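Methyltransferase-like protein 5 (Pyrococcus horikoshii, PDB 1WY7) probably acts as an S-adenosylmethionine-dependent methyltransferase on RNA, and holds the copurified by-product S-adenosyl-L-homocysteine in the crystal. Local coordinates at residues Asn33-Leu38 with Thr60-Tyr65; Leu39-Ser44 with His171-Lys176; Ala54-Gly59 with Leu135-Ile140; Gly66-Gly71 with Glu90-Phe95. All coordinates share one frame; numbering follows the deposited sequence.

Contact 1. Residues Asn33-Leu38 with Thr60-Tyr65. With SAH (S-adenosyl-L-homocysteine), chain E.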
loop_
_atom_site.group_PDB
_atom_site.type_symbol
_atom_site.label_atom_id
_atom_site.label_comp_id
_atom_site.label_asym_id
_atom_site.label_seq_id
_atom_site.Cartn_x
_atom_site.Cartn_y
_atom_site.Cartn_z
ATOM N N ASN A 33 12.488 1.840 0.370
ATOM C CA ASN A 33 12.950 0.673 -0.369
ATOM C C ASN A 33 11.811 -0.279 -0.722
ATOM O O ASN A 33 11.656 -0.663 -1.882
ATOM C CB ASN A 33 14.045 -0.066 0.413
ATOM C CG ASN A 33 13.505 -0.858 1.595
ATOM O OD1 ASN A 33 12.810 -0.319 2.468
ATOM N ND2 ASN A 33 13.838 -2.153 1.636
ATOM N N ALA A 34 11.008 -0.653 0.267
ATOM C CA ALA A 34 9.891 -1.558 0.021
ATOM C C ALA A 34 8.904 -0.901 -0.940
ATOM O O ALA A 34 8.422 -1.542 -1.881
ATOM C CB ALA A 34 9.190 -1.915 1.341
ATOM N N ALA A 35 8.611 0.376 -0.702
ATOM C CA ALA A 35 7.691 1.123 -1.554
ATOM C C ALA A 35 8.175 1.115 -3.002
ATOM O O ALA A 35 7.386 0.904 -3.932
ATOM C CB ALA A 35 7.576 2.547 -1.059
ATOM N N SER A 36 9.474 1.368 -3.181
ATOM C CA SER A 36 10.118 1.370 -4.500
ATOM C C SER A 36 9.962 0.022 -5.178
ATOM O O SER A 36 9.650 -0.041 -6.355
ATOM C CB SER A 36 11.626 1.642 -4.395
ATOM O OG SER A 36 11.859 2.958 -3.957
ATOM N N GLU A 37 10.215 -1.055 -4.440
ATOM C CA GLU A 37 10.093 -2.406 -4.980
ATOM C C GLU A 37 8.686 -2.682 -5.489
ATOM O O GLU A 37 8.489 -3.128 -6.620
ATOM C CB GLU A 37 10.416 -3.450 -3.910
ATOM C CG GLU A 37 11.891 -3.600 -3.574
ATOM C CD GLU A 37 12.693 -4.346 -4.648
ATOM O OE1 GLU A 37 13.875 -4.643 -4.382
ATOM O OE2 GLU A 37 12.164 -4.639 -5.747
ATOM N N LEU A 38 7.701 -2.421 -4.639
ATOM C CA LEU A 38 6.322 -2.685 -5.011
ATOM C C LEU A 38 5.925 -1.887 -6.246
ATOM O O LEU A 38 5.362 -2.446 -7.184
ATOM C CB LEU A 38 5.383 -2.368 -3.829
ATOM C CG LEU A 38 3.867 -2.528 -4.046
ATOM C CD1 LEU A 38 3.145 -2.609 -2.696
ATOM C CD2 LEU A 38 3.333 -1.356 -4.879
ATOM N N THR A 60 0.357 8.529 4.896
ATOM C CA THR A 60 1.015 9.773 4.486
ATOM C C THR A 60 1.103 9.916 2.970
ATOM O O THR A 60 1.526 10.961 2.474
ATOM C CB THR A 60 2.453 9.914 5.052
ATOM O OG1 THR A 60 3.276 8.841 4.576
ATOM C CG2 THR A 60 2.426 9.899 6.561
ATOM N N GLY A 61 0.720 8.871 2.239
ATOM C CA GLY A 61 0.753 8.936 0.788
ATOM C C GLY A 61 2.018 8.503 0.055
ATOM O O GLY A 61 2.187 8.848 -1.106
ATOM N N VAL A 62 2.897 7.739 0.694
ATOM C CA VAL A 62 4.130 7.307 0.019
ATOM C C VAL A 62 3.834 6.521 -1.261
ATOM O O VAL A 62 4.371 6.842 -2.327
ATOM C CB VAL A 62 5.010 6.418 0.932
ATOM C CG1 VAL A 62 6.168 5.849 0.136
ATOM C CG2 VAL A 62 5.534 7.226 2.114
ATOM N N LEU A 63 2.985 5.496 -1.156
ATOM C CA LEU A 63 2.641 4.681 -2.314
ATOM C C LEU A 63 1.899 5.490 -3.372
ATOM O O LEU A 63 2.130 5.323 -4.572
ATOM C CB LEU A 63 1.785 3.477 -1.893
ATOM C CG LEU A 63 2.477 2.437 -1.009
ATOM C CD1 LEU A 63 1.540 1.264 -0.798
ATOM C CD2 LEU A 63 3.779 1.953 -1.685
ATOM N N SER A 64 1.012 6.365 -2.915
ATOM C CA SER A 64 0.229 7.208 -3.809
ATOM C C SER A 64 1.133 8.137 -4.606
ATOM O O SER A 64 0.979 8.283 -5.821
ATOM C CB SER A 64 -0.747 8.059 -2.998
ATOM O OG SER A 64 -1.729 7.259 -2.380
ATOM N N TYR A 65 2.060 8.775 -3.900
ATOM C CA TYR A 65 3.002 9.704 -4.521
ATOM C C TYR A 65 3.823 8.982 -5.599
ATOM O O TYR A 65 3.945 9.468 -6.735
ATOM C CB TYR A 65 3.917 10.297 -3.442
ATOM C CG TYR A 65 4.870 11.362 -3.933
ATOM C CD1 TYR A 65 6.140 11.030 -4.400
ATOM C CD2 TYR A 65 4.509 12.703 -3.910
ATOM C CE1 TYR A 65 7.028 12.011 -4.827
ATOM C CE2 TYR A 65 5.385 13.692 -4.332
ATOM C CZ TYR A 65 6.644 13.339 -4.788
ATOM O OH TYR A 65 7.531 14.313 -5.182
HETATM N N SAH E . 2.321 5.725 5.319
HETATM C CA SAH E . 2.079 4.442 4.628
HETATM C CB SAH E . 0.801 3.834 5.227
HETATM C CG SAH E . 1.245 2.989 6.367
HETATM S SD SAH E . 0.118 2.096 7.455
HETATM C C SAH E . 2.023 4.744 3.154
HETATM O O SAH E . 2.560 5.819 2.742
HETATM O OXT SAH E . 1.413 3.863 2.462
HETATM C "C5'" SAH E . -1.453 2.019 6.621
HETATM C "C4'" SAH E . -2.582 2.971 7.044
HETATM O "O4'" SAH E . -3.792 2.203 7.268
HETATM C "C3'" SAH E . -2.409 3.693 8.382
HETATM O "O3'" SAH E . -2.039 5.033 7.999
HETATM C "C2'" SAH E . -3.796 3.712 9.043
HETATM O "O2'" SAH E . -4.334 4.891 9.597
HETATM C "C1'" SAH E . -4.678 3.036 7.978
HETATM N N9 SAH E . -5.756 2.219 8.515
HETATM C C8 SAH E . -5.786 1.367 9.606
HETATM N N7 SAH E . -6.939 0.773 9.784
HETATM C C5 SAH E . -7.732 1.255 8.748
HETATM C C6 SAH E . -9.075 1.010 8.350
HETATM N N6 SAH E . -9.875 0.152 9.021
HETATM N N1 SAH E . -9.590 1.658 7.253
HETATM C C2 SAH E . -8.783 2.509 6.577
HETATM N N3 SAH E . -7.495 2.823 6.850
HETATM C C4 SAH E . -7.018 2.152 7.959
#
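Ala-35 and Leu-63 bring helix 32-44 against the first turn of helix 62-69, their CA atoms 6.2 Å apart. Ala-35 does its touching with its one methyl. Val-62 CG1 lies 3.8 Å from Ala-35 CB. Leu-63 CD2 meets the same Ala-35 CB at 3.9 Å. In Leu-63, CG sits beside the backbone N (chi1 -66°), which brings the branched end closer to helix 32-44. Shortened to an alanine here, the Leu-63 side chain would probably leave a gap beside Ala-35 CB and less apolar cover over SAH OXT, which now faces Leu-63 CG. The backbone N of Val-62 donates to SAH O at 2.8 Å, with a bent N-H...O angle of 140°. SAH N reaches Thr-60 OG1 by a weak bond of 3.3 Å. Gly-61, at the N-cap, has a positive phi that would jam a CB against the preceding carbonyl. A glycine turn running into a helix whose start holds the ligand carboxylate is characteristic of the Rossmann-like methyltransferase fold.

Contact 2. Residues Leu39-Ser44 with His171-Lys176; sequences LWLAYS and HRLTTK
Leu-41 reaches from helix 32-44 to two residues of the edge strand, His-171 and Leu-173. Its two methyl branches share the work. Leu-41 CD1 comes within 4.1 Å of His-171 CD2, approaching the imidazole at an oblique angle. Leu-41 CD2 lies 4.1 Å from His-171 CB. The same branch, Leu-41 CD2, is 4.2 Å from Leu-173 CG. All three approaches are loose van der Waals contacts, and none is polar. With chi1 of Leu-41 at 169°, CG lies opposite the backbone N, which sends both methyls toward the strand. His-171 and Leu-173 are two residues apart and point to the same side of the strand, while Arg-172 between them points away.

Further out, Ser-44 OG donates to Leu-41 O at 2.8 Å. The hydroxyl is tilted 28° from the carbonyl plane. This bond ties the last turn of the helix to the residue that makes the contact. Tyr-145 of strand 143-149 also touches the Leu-41 side chain. On the other side, His-171 and Leu-173 are fixed by backbone hydrogen bonds to Arg-199 and Ile-197 of strand 191-202. The contact lies near the surface, away from the ligand. It sets helix 32-44 against the antiparallel end of the seven-stranded sheet, whose strand order 3-2-1-4-5-7-6 is that of class I methyltransferases.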
loop_
_atom_site.group_PDB
_atom_site.type_symbol
_atom_site.label_atom_id
_atom_site.label_comp_id
_atom_site.label_asym_id
_atom_site.label_seq_id
_atom_site.Cartn_x
_atom_site.Cartn_y
_atom_site.Cartn_z
ATOM N N LEU A 39 6.226 -0.586 -6.234
ATOM C CA LEU A 39 5.876 0.308 -7.337
ATOM C C LEU A 39 6.604 0.013 -8.643
ATOM O O LEU A 39 6.003 0.055 -9.716
ATOM C CB LEU A 39 6.127 1.763 -6.926
ATOM C CG LEU A 39 5.152 2.351 -5.902
ATOM C CD1 LEU A 39 5.728 3.619 -5.311
ATOM C CD2 LEU A 39 3.819 2.632 -6.575
ATOM N N TRP A 40 7.896 -0.277 -8.558
ATOM C CA TRP A 40 8.653 -0.569 -9.764
ATOM C C TRP A 40 8.125 -1.840 -10.397
ATOM O O TRP A 40 7.972 -1.916 -11.607
ATOM C CB TRP A 40 10.137 -0.728 -9.457
ATOM C CG TRP A 40 10.934 -0.525 -10.681
ATOM C CD1 TRP A 40 11.515 -1.486 -11.458
ATOM C CD2 TRP A 40 11.154 0.724 -11.346
ATOM N NE1 TRP A 40 12.082 -0.911 -12.574
ATOM C CE2 TRP A 40 11.874 0.445 -12.530
ATOM C CE3 TRP A 40 10.808 2.052 -11.058
ATOM C CZ2 TRP A 40 12.255 1.445 -13.427
ATOM C CZ3 TRP A 40 11.186 3.050 -11.946
ATOM C CH2 TRP A 40 11.903 2.740 -13.119
ATOM N N LEU A 41 7.834 -2.840 -9.564
ATOM C CA LEU A 41 7.294 -4.100 -10.057
ATOM C C LEU A 41 5.987 -3.834 -10.799
ATOM O O LEU A 41 5.800 -4.282 -11.937
ATOM C CB LEU A 41 7.029 -5.060 -8.896
ATOM C CG LEU A 41 6.222 -6.311 -9.263
ATOM C CD1 LEU A 41 6.994 -7.129 -10.286
ATOM C CD2 LEU A 41 5.952 -7.139 -8.013
ATOM N N ALA A 42 5.083 -3.102 -10.154
ATOM C CA ALA A 42 3.797 -2.784 -10.767
ATOM C C ALA A 42 4.002 -1.986 -12.038
ATOM O O ALA A 42 3.351 -2.233 -13.047
ATOM C CB ALA A 42 2.927 -1.989 -9.791
ATOM N N TYR A 43 4.900 -1.010 -11.987
ATOM C CA TYR A 43 5.157 -0.181 -13.160
ATOM C C TYR A 43 5.706 -1.020 -14.310
ATOM O O TYR A 43 5.228 -0.924 -15.438
ATOM C CB TYR A 43 6.121 0.953 -12.806
ATOM C CG TYR A 43 6.582 1.762 -13.995
ATOM C CD1 TYR A 43 7.770 1.448 -14.655
ATOM C CD2 TYR A 43 5.823 2.829 -14.471
ATOM C CE1 TYR A 43 8.192 2.178 -15.763
ATOM C CE2 TYR A 43 6.230 3.565 -15.580
ATOM C CZ TYR A 43 7.416 3.236 -16.221
ATOM O OH TYR A 43 7.826 3.951 -17.322
ATOM N N SER A 44 6.673 -1.880 -14.004
ATOM C CA SER A 44 7.287 -2.721 -15.024
ATOM C C SER A 44 6.317 -3.693 -15.677
ATOM O O SER A 44 6.549 -4.148 -16.793
ATOM C CB SER A 44 8.458 -3.500 -14.434
ATOM O OG SER A 44 7.983 -4.545 -13.611
ATOM N N HIS A 171 3.351 -12.900 -8.294
ATOM C CA HIS A 171 4.686 -12.481 -7.879
ATOM C C HIS A 171 4.730 -12.285 -6.382
ATOM O O HIS A 171 3.741 -11.883 -5.768
ATOM C CB HIS A 171 5.082 -11.149 -8.509
ATOM C CG HIS A 171 5.117 -11.159 -10.003
ATOM N ND1 HIS A 171 3.975 -11.209 -10.770
ATOM C CD2 HIS A 171 6.151 -11.063 -10.870
ATOM C CE1 HIS A 171 4.305 -11.136 -12.050
ATOM N NE2 HIS A 171 5.622 -11.047 -12.135
ATOM N N ARG A 172 5.882 -12.565 -5.795
ATOM C CA ARG A 172 6.090 -12.367 -4.369
ATOM C C ARG A 172 7.569 -12.054 -4.194
ATOM O O ARG A 172 8.422 -12.912 -4.425
ATOM C CB ARG A 172 5.726 -13.616 -3.548
ATOM C CG ARG A 172 5.811 -13.384 -2.026
ATOM C CD ARG A 172 5.729 -14.671 -1.207
ATOM N NE ARG A 172 7.013 -15.367 -1.167
ATOM C CZ ARG A 172 7.192 -16.606 -0.718
ATOM N NH1 ARG A 172 8.404 -17.146 -0.725
ATOM N NH2 ARG A 172 6.163 -17.316 -0.269
ATOM N N LEU A 173 7.868 -10.818 -3.812
ATOM C CA LEU A 173 9.243 -10.399 -3.598
ATOM C C LEU A 173 9.456 -10.257 -2.105
ATOM O O LEU A 173 8.617 -9.691 -1.399
ATOM C CB LEU A 173 9.525 -9.061 -4.288
ATOM C CG LEU A 173 9.078 -8.841 -5.743
ATOM C CD1 LEU A 173 9.933 -7.730 -6.325
ATOM C CD2 LEU A 173 9.202 -10.103 -6.585
ATOM N N THR A 174 10.578 -10.767 -1.620
ATOM C CA THR A 174 10.868 -10.686 -0.201
ATOM C C THR A 174 12.017 -9.720 0.086
ATOM O O THR A 174 13.081 -9.800 -0.537
ATOM C CB THR A 174 11.192 -12.080 0.352
ATOM O OG1 THR A 174 10.162 -12.993 -0.054
ATOM C CG2 THR A 174 11.269 -12.054 1.872
ATOM N N THR A 175 11.777 -8.789 1.010
ATOM C CA THR A 175 12.770 -7.789 1.414
ATOM C C THR A 175 12.667 -7.461 2.891
ATOM O O THR A 175 11.643 -7.694 3.529
ATOM C CB THR A 175 12.615 -6.427 0.691
ATOM O OG1 THR A 175 11.241 -6.222 0.351
ATOM C CG2 THR A 175 13.497 -6.352 -0.542
ATOM N N LYS A 176 13.741 -6.891 3.419
ATOM C CA LYS A 176 13.797 -6.496 4.816
ATOM C C LYS A 176 13.605 -4.994 4.867
ATOM O O LYS A 176 14.229 -4.256 4.104
ATOM C CB LYS A 176 15.164 -6.845 5.409
ATOM C CG LYS A 176 15.730 -8.155 4.887
ATOM C CD LYS A 176 17.012 -8.572 5.599
ATOM C CE LYS A 176 16.713 -9.211 6.944
ATOM N NZ LYS A 176 17.929 -9.815 7.555
#

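Contact 3. Residues Ala54-Gly59 with Leu135-Ile140; sequences ADLGAG and LKAFEI. With SAH (S-adenosyl-L-homocysteine), chain E.
Leu-56 and Ala-137 meet where strand 52-56 packs under helix 131-140, the two short axes 10.4 Å apart and nearly antiparallel at 167°. The apolar contacts come first. Leu-56 CD2 lies 4.1 Å from Ala-137 CB, with the backbone N of Ala-137 as a close neighbour. That methyl, Leu-56 CD2, also meets Lys-136 CG at 4.2 Å. One turn further along the helix, Ile-140 CD1 rests 4.1 Å from Ala-54 CB. Ile-140 holds CG1 between its backbone N and carbonyl carbon (chi1 67°), which carries CD1 to Ala-54.

The charged contact stays within the helix. Lys-136 turns its end away from the strand, and its NZ makes a salt bridge with Glu-139 OE1 on the syn side of the carboxylate. Phe-109 O is a second partner of this ammonium group.

The ligand contacts fall in the glycine loop after the strand. Gly-57 O lies 3.2 Å from SAH C5'. Gly-59 CA approaches SAH O3' at 3.4 Å. A CB on Gly-57 would clash with SAH O4', and one on Gly-59 with the SAH CB atom.

The strand therefore faces the helix with hydrocarbon alone. The buried Lys-136 offers it only the aliphatic part of its chain, while its charge is met by Glu-139 and a carbonyl.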
loop_
_atom_site.group_PDB
_atom_site.type_symbol
_atom_site.label_atom_id
_atom_site.label_comp_id
_atom_site.label_asym_id
_atom_site.label_seq_id
_atom_site.Cartn_x
_atom_site.Cartn_y
_atom_site.Cartn_z
ATOM N N ALA A 54 -6.075 2.666 -6.578
ATOM C CA ALA A 54 -6.592 2.879 -5.236
ATOM C C ALA A 54 -5.471 2.512 -4.272
ATOM O O ALA A 54 -4.861 1.445 -4.394
ATOM C CB ALA A 54 -7.831 2.001 -4.986
ATOM N N ASP A 55 -5.189 3.409 -3.332
ATOM C CA ASP A 55 -4.156 3.193 -2.320
ATOM C C ASP A 55 -4.914 2.989 -0.998
ATOM O O ASP A 55 -5.344 3.955 -0.368
ATOM C CB ASP A 55 -3.243 4.428 -2.257
ATOM C CG ASP A 55 -2.118 4.287 -1.257
ATOM O OD1 ASP A 55 -1.309 5.247 -1.128
ATOM O OD2 ASP A 55 -2.026 3.220 -0.594
ATOM N N LEU A 56 -5.086 1.733 -0.596
ATOM C CA LEU A 56 -5.815 1.417 0.635
ATOM C C LEU A 56 -4.911 1.570 1.850
ATOM O O LEU A 56 -3.826 0.971 1.912
ATOM C CB LEU A 56 -6.402 -0.000 0.535
ATOM C CG LEU A 56 -7.759 -0.141 -0.184
ATOM C CD1 LEU A 56 -7.891 0.839 -1.325
ATOM C CD2 LEU A 56 -7.935 -1.570 -0.677
ATOM N N GLY A 57 -5.370 2.373 2.813
ATOM C CA GLY A 57 -4.579 2.663 3.995
ATOM C C GLY A 57 -3.461 3.589 3.540
ATOM O O GLY A 57 -2.295 3.404 3.897
ATOM N N ALA A 58 -3.831 4.596 2.750
ATOM C CA ALA A 58 -2.877 5.552 2.169
ATOM C C ALA A 58 -1.935 6.262 3.140
ATOM O O ALA A 58 -0.827 6.662 2.758
ATOM C CB ALA A 58 -3.629 6.585 1.318
ATOM N N GLY A 59 -2.373 6.428 4.384
ATOM C CA GLY A 59 -1.539 7.086 5.381
ATOM C C GLY A 59 -0.976 8.429 4.942
ATOM O O GLY A 59 -1.735 9.366 4.649
ATOM N N LEU A 135 -10.069 -8.220 1.432
ATOM C CA LEU A 135 -11.437 -8.396 0.929
ATOM C C LEU A 135 -11.839 -7.242 0.016
ATOM O O LEU A 135 -12.346 -7.462 -1.069
ATOM C CB LEU A 135 -12.456 -8.495 2.080
ATOM C CG LEU A 135 -12.842 -9.907 2.534
ATOM C CD1 LEU A 135 -13.843 -9.824 3.697
ATOM C CD2 LEU A 135 -13.444 -10.668 1.357
ATOM N N LYS A 136 -11.633 -6.011 0.474
ATOM C CA LYS A 136 -11.980 -4.840 -0.326
ATOM C C LYS A 136 -11.169 -4.789 -1.626
ATOM O O LYS A 136 -11.716 -4.549 -2.698
ATOM C CB LYS A 136 -11.747 -3.569 0.488
ATOM C CG LYS A 136 -12.059 -2.283 -0.247
ATOM C CD LYS A 136 -13.501 -2.256 -0.729
ATOM C CE LYS A 136 -14.481 -2.433 0.430
ATOM N NZ LYS A 136 -15.863 -2.514 -0.093
ATOM N N ALA A 137 -9.863 -5.008 -1.527
ATOM C CA ALA A 137 -8.999 -4.992 -2.711
ATOM C C ALA A 137 -9.502 -5.999 -3.744
ATOM O O ALA A 137 -9.632 -5.683 -4.921
ATOM C CB ALA A 137 -7.530 -5.323 -2.318
ATOM N N PHE A 138 -9.792 -7.216 -3.304
ATOM C CA PHE A 138 -10.286 -8.242 -4.221
ATOM C C PHE A 138 -11.633 -7.867 -4.832
ATOM O O PHE A 138 -11.937 -8.208 -5.975
ATOM C CB PHE A 138 -10.390 -9.572 -3.486
ATOM C CG PHE A 138 -9.065 -10.121 -3.064
ATOM C CD1 PHE A 138 -8.957 -10.918 -1.935
ATOM C CD2 PHE A 138 -7.914 -9.820 -3.790
ATOM C CE1 PHE A 138 -7.730 -11.407 -1.528
ATOM C CE2 PHE A 138 -6.681 -10.305 -3.396
ATOM C CZ PHE A 138 -6.587 -11.100 -2.260
ATOM N N GLU A 139 -12.424 -7.143 -4.060
ATOM C CA GLU A 139 -13.748 -6.695 -4.464
ATOM C C GLU A 139 -13.729 -5.605 -5.545
ATOM O O GLU A 139 -14.483 -5.669 -6.518
ATOM C CB GLU A 139 -14.460 -6.153 -3.215
ATOM C CG GLU A 139 -15.960 -6.102 -3.280
ATOM C CD GLU A 139 -16.544 -4.954 -2.461
ATOM O OE1 GLU A 139 -16.025 -4.666 -1.360
ATOM O OE2 GLU A 139 -17.530 -4.342 -2.925
ATOM N N ILE A 140 -12.859 -4.607 -5.381
ATOM C CA ILE A 140 -12.821 -3.482 -6.319
ATOM C C ILE A 140 -11.829 -3.514 -7.480
ATOM O O ILE A 140 -11.868 -2.636 -8.341
ATOM C CB ILE A 140 -12.594 -2.131 -5.579
ATOM C CG1 ILE A 140 -11.195 -2.085 -4.954
ATOM C CG2 ILE A 140 -13.635 -1.947 -4.496
ATOM C CD1 ILE A 140 -10.804 -0.692 -4.427
HETATM N N SAH E . 2.321 5.725 5.319
HETATM C CA SAH E . 2.079 4.442 4.628
HETATM C CB SAH E . 0.801 3.834 5.227
HETATM C CG SAH E . 1.245 2.989 6.367
HETATM S SD SAH E . 0.118 2.096 7.455
HETATM C C SAH E . 2.023 4.744 3.154
HETATM O O SAH E . 2.560 5.819 2.742
HETATM O OXT SAH E . 1.413 3.863 2.462
HETATM C "C5'" SAH E . -1.453 2.019 6.621
HETATM C "C4'" SAH E . -2.582 2.971 7.044
HETATM O "O4'" SAH E . -3.792 2.203 7.268
HETATM C "C3'" SAH E . -2.409 3.693 8.382
HETATM O "O3'" SAH E . -2.039 5.033 7.999
HETATM C "C2'" SAH E . -3.796 3.712 9.043
HETATM O "O2'" SAH E . -4.334 4.891 9.597
HETATM C "C1'" SAH E . -4.678 3.036 7.978
HETATM N N9 SAH E . -5.756 2.219 8.515
HETATM C C8 SAH E . -5.786 1.367 9.606
HETATM N N7 SAH E . -6.939 0.773 9.784
HETATM C C5 SAH E . -7.732 1.255 8.748
HETATM C C6 SAH E . -9.075 1.010 8.350
HETATM N N6 SAH E . -9.875 0.152 9.021
HETATM N N1 SAH E . -9.590 1.658 7.253
HETATM C C2 SAH E . -8.783 2.509 6.577
HETATM N N3 SAH E . -7.495 2.823 6.850
HETATM C C4 SAH E . -7.018 2.152 7.959
#

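Contact 4. Residues Gly66-Gly71 with Glu90-Phe95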
loop_
_atom_site.group_PDB
_atom_site.type_symbol
_atom_site.label_atom_id
_atom_site.label_comp_id
_atom_site.label_asym_id
_atom_site.label_seq_id
_atom_site.Cartn_x
_atom_site.Cartn_y
_atom_site.Cartn_z
ATOM N N GLY A 66 4.362 7.816 -5.240
ATOM C CA GLY A 66 5.152 7.032 -6.171
ATOM C C GLY A 66 4.367 6.662 -7.417
ATOM O O GLY A 66 4.889 6.739 -8.541
ATOM N N ALA A 67 3.113 6.260 -7.225
ATOM C CA ALA A 67 2.256 5.877 -8.340
ATOM C C ALA A 67 2.052 7.064 -9.271
ATOM O O ALA A 67 2.176 6.929 -10.491
ATOM C CB ALA A 67 0.901 5.373 -7.831
ATOM N N LEU A 68 1.723 8.221 -8.697
ATOM C CA LEU A 68 1.518 9.427 -9.487
ATOM C C LEU A 68 2.822 9.743 -10.212
ATOM O O LEU A 68 2.833 10.061 -11.400
ATOM C CB LEU A 68 1.149 10.623 -8.603
ATOM C CG LEU A 68 -0.300 10.955 -8.225
ATOM C CD1 LEU A 68 -1.233 10.792 -9.419
ATOM C CD2 LEU A 68 -0.719 10.068 -7.111
ATOM N N LEU A 69 3.920 9.655 -9.472
ATOM C CA LEU A 69 5.251 9.918 -10.005
ATOM C C LEU A 69 5.521 8.993 -11.195
ATOM O O LEU A 69 6.161 9.386 -12.174
ATOM C CB LEU A 69 6.286 9.670 -8.900
ATOM C CG LEU A 69 7.667 10.314 -8.970
ATOM C CD1 LEU A 69 8.419 9.775 -10.167
ATOM C CD2 LEU A 69 7.521 11.831 -9.040
ATOM N N LEU A 70 5.023 7.763 -11.114
ATOM C CA LEU A 70 5.237 6.805 -12.185
ATOM C C LEU A 70 4.179 6.838 -13.285
ATOM O O LEU A 70 4.125 5.944 -14.114
ATOM C CB LEU A 70 5.372 5.395 -11.609
ATOM C CG LEU A 70 6.779 4.909 -11.223
ATOM C CD1 LEU A 70 7.571 6.001 -10.570
ATOM C CD2 LEU A 70 6.663 3.711 -10.305
ATOM N N GLY A 71 3.329 7.860 -13.287
ATOM C CA GLY A 71 2.343 7.985 -14.349
ATOM C C GLY A 71 0.924 7.503 -14.154
ATOM O O GLY A 71 0.201 7.319 -15.139
ATOM N N GLU A 90 -0.555 17.380 1.766
ATOM C CA GLU A 90 0.632 18.187 1.574
ATOM C C GLU A 90 1.666 17.427 0.749
ATOM O O GLU A 90 2.289 17.999 -0.147
ATOM C CB GLU A 90 1.233 18.606 2.917
ATOM C CG GLU A 90 2.194 19.776 2.768
ATOM C CD GLU A 90 2.916 20.115 4.049
ATOM O OE1 GLU A 90 2.240 20.207 5.095
ATOM O OE2 GLU A 90 4.156 20.299 4.010
ATOM N N ASN A 91 1.840 16.140 1.034
ATOM C CA ASN A 91 2.808 15.345 0.291
ATOM C C ASN A 91 2.488 15.251 -1.205
ATOM O O ASN A 91 3.397 15.283 -2.033
ATOM C CB ASN A 91 2.918 13.939 0.892
ATOM C CG ASN A 91 3.793 13.901 2.130
ATOM O OD1 ASN A 91 4.733 14.675 2.255
ATOM N ND2 ASN A 91 3.504 12.980 3.039
ATOM N N LEU A 92 1.205 15.141 -1.547
ATOM C CA LEU A 92 0.789 15.035 -2.952
ATOM C C LEU A 92 0.483 16.394 -3.588
ATOM O O LEU A 92 -0.146 16.466 -4.649
ATOM C CB LEU A 92 -0.454 14.153 -3.089
ATOM C CG LEU A 92 -0.435 12.706 -2.583
ATOM C CD1 LEU A 92 -1.596 11.943 -3.228
ATOM C CD2 LEU A 92 0.862 12.039 -2.931
ATOM N N GLY A 93 0.923 17.463 -2.928
ATOM C CA GLY A 93 0.685 18.806 -3.431
ATOM C C GLY A 93 1.004 19.046 -4.898
ATOM O O GLY A 93 0.276 19.753 -5.568
ATOM N N GLU A 94 2.076 18.454 -5.407
ATOM C CA GLU A 94 2.448 18.662 -6.800
ATOM C C GLU A 94 1.598 17.894 -7.815
ATOM O O GLU A 94 1.761 18.060 -9.023
ATOM C CB GLU A 94 3.926 18.331 -6.977
ATOM C CG GLU A 94 4.339 17.069 -6.259
ATOM C CD GLU A 94 5.838 16.869 -6.237
ATOM O OE1 GLU A 94 6.439 16.737 -7.328
ATOM O OE2 GLU A 94 6.412 16.842 -5.126
ATOM N N PHE A 95 0.685 17.058 -7.332
ATOM C CA PHE A 95 -0.173 16.311 -8.238
ATOM C C PHE A 95 -1.615 16.729 -8.042
ATOM O O PHE A 95 -2.542 15.963 -8.301
ATOM C CB PHE A 95 -0.021 14.808 -8.003
ATOM C CG PHE A 95 1.325 14.284 -8.361
ATOM C CD1 PHE A 95 2.262 14.013 -7.377
ATOM C CD2 PHE A 95 1.668 14.083 -9.689
ATOM C CE1 PHE A 95 3.539 13.544 -7.708
ATOM C CE2 PHE A 95 2.941 13.618 -10.037
ATOM C CZ PHE A 95 3.875 13.349 -9.039
#
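Leu-68 and Phe-95 make a partly buried apolar contact between the end of helix 62-69 and the turn after helix 82-91. Both helices belong to the Rossmann-like methyltransferase fold. Helix 62-69 closes with a Schellman motif, in which Gly-71 N bonds to Leu-68 O at 2.9 Å and Ala-72 N to Ala-67 O. Gly-71 supplies the positive phi (98°). Leu-68 CD2 comes loosely to Leu-92 CD1, 4.4 Å away, and Leu-68 also rests on Val-75 of the sheet. Phe-95 points its CB toward helix 62-69. Its CG stands beside the backbone N (chi1 -66°), which lays the ring across Leu-68. Leu-69 CD2 comes to the ring edge, in its plane, 3.9 Å from Phe-95 CZ. A serine in place of Phe-95 would probably leave Leu-68 CB without its aromatic cover and Leu-69 CD2 without a neighbour here. Leu-68 CB makes a CH-pi contact over the face of the ring, 3.5 Å from the Phe-95 centroid and 5° off the normal.

How the contacts relate
Contact 1 lies near the centre of the chain, with the centres of contacts 2 and 4 each about 11 Å away. It shares helix 32-44 with contact 2 and helix 62-69 with contact 4. Leu-39 packs on Gly-66 and Ala-67, so contacts 2 and 4 also touch, although their centres are about 19 Å apart. Contact 3, centred about 14 Å from contact 1, meets it through a probable, rather short hydrogen bond from Ser-64 to Asp-55. It touches neither contact 2 nor contact 4, centred about 17 and 18 Å away. Along the chain, contacts 1 and 3 cross. Contacts 1 and 3 both reach SAH, while contacts 2 and 4 extend to the edge strand and the turn after helix 82-91.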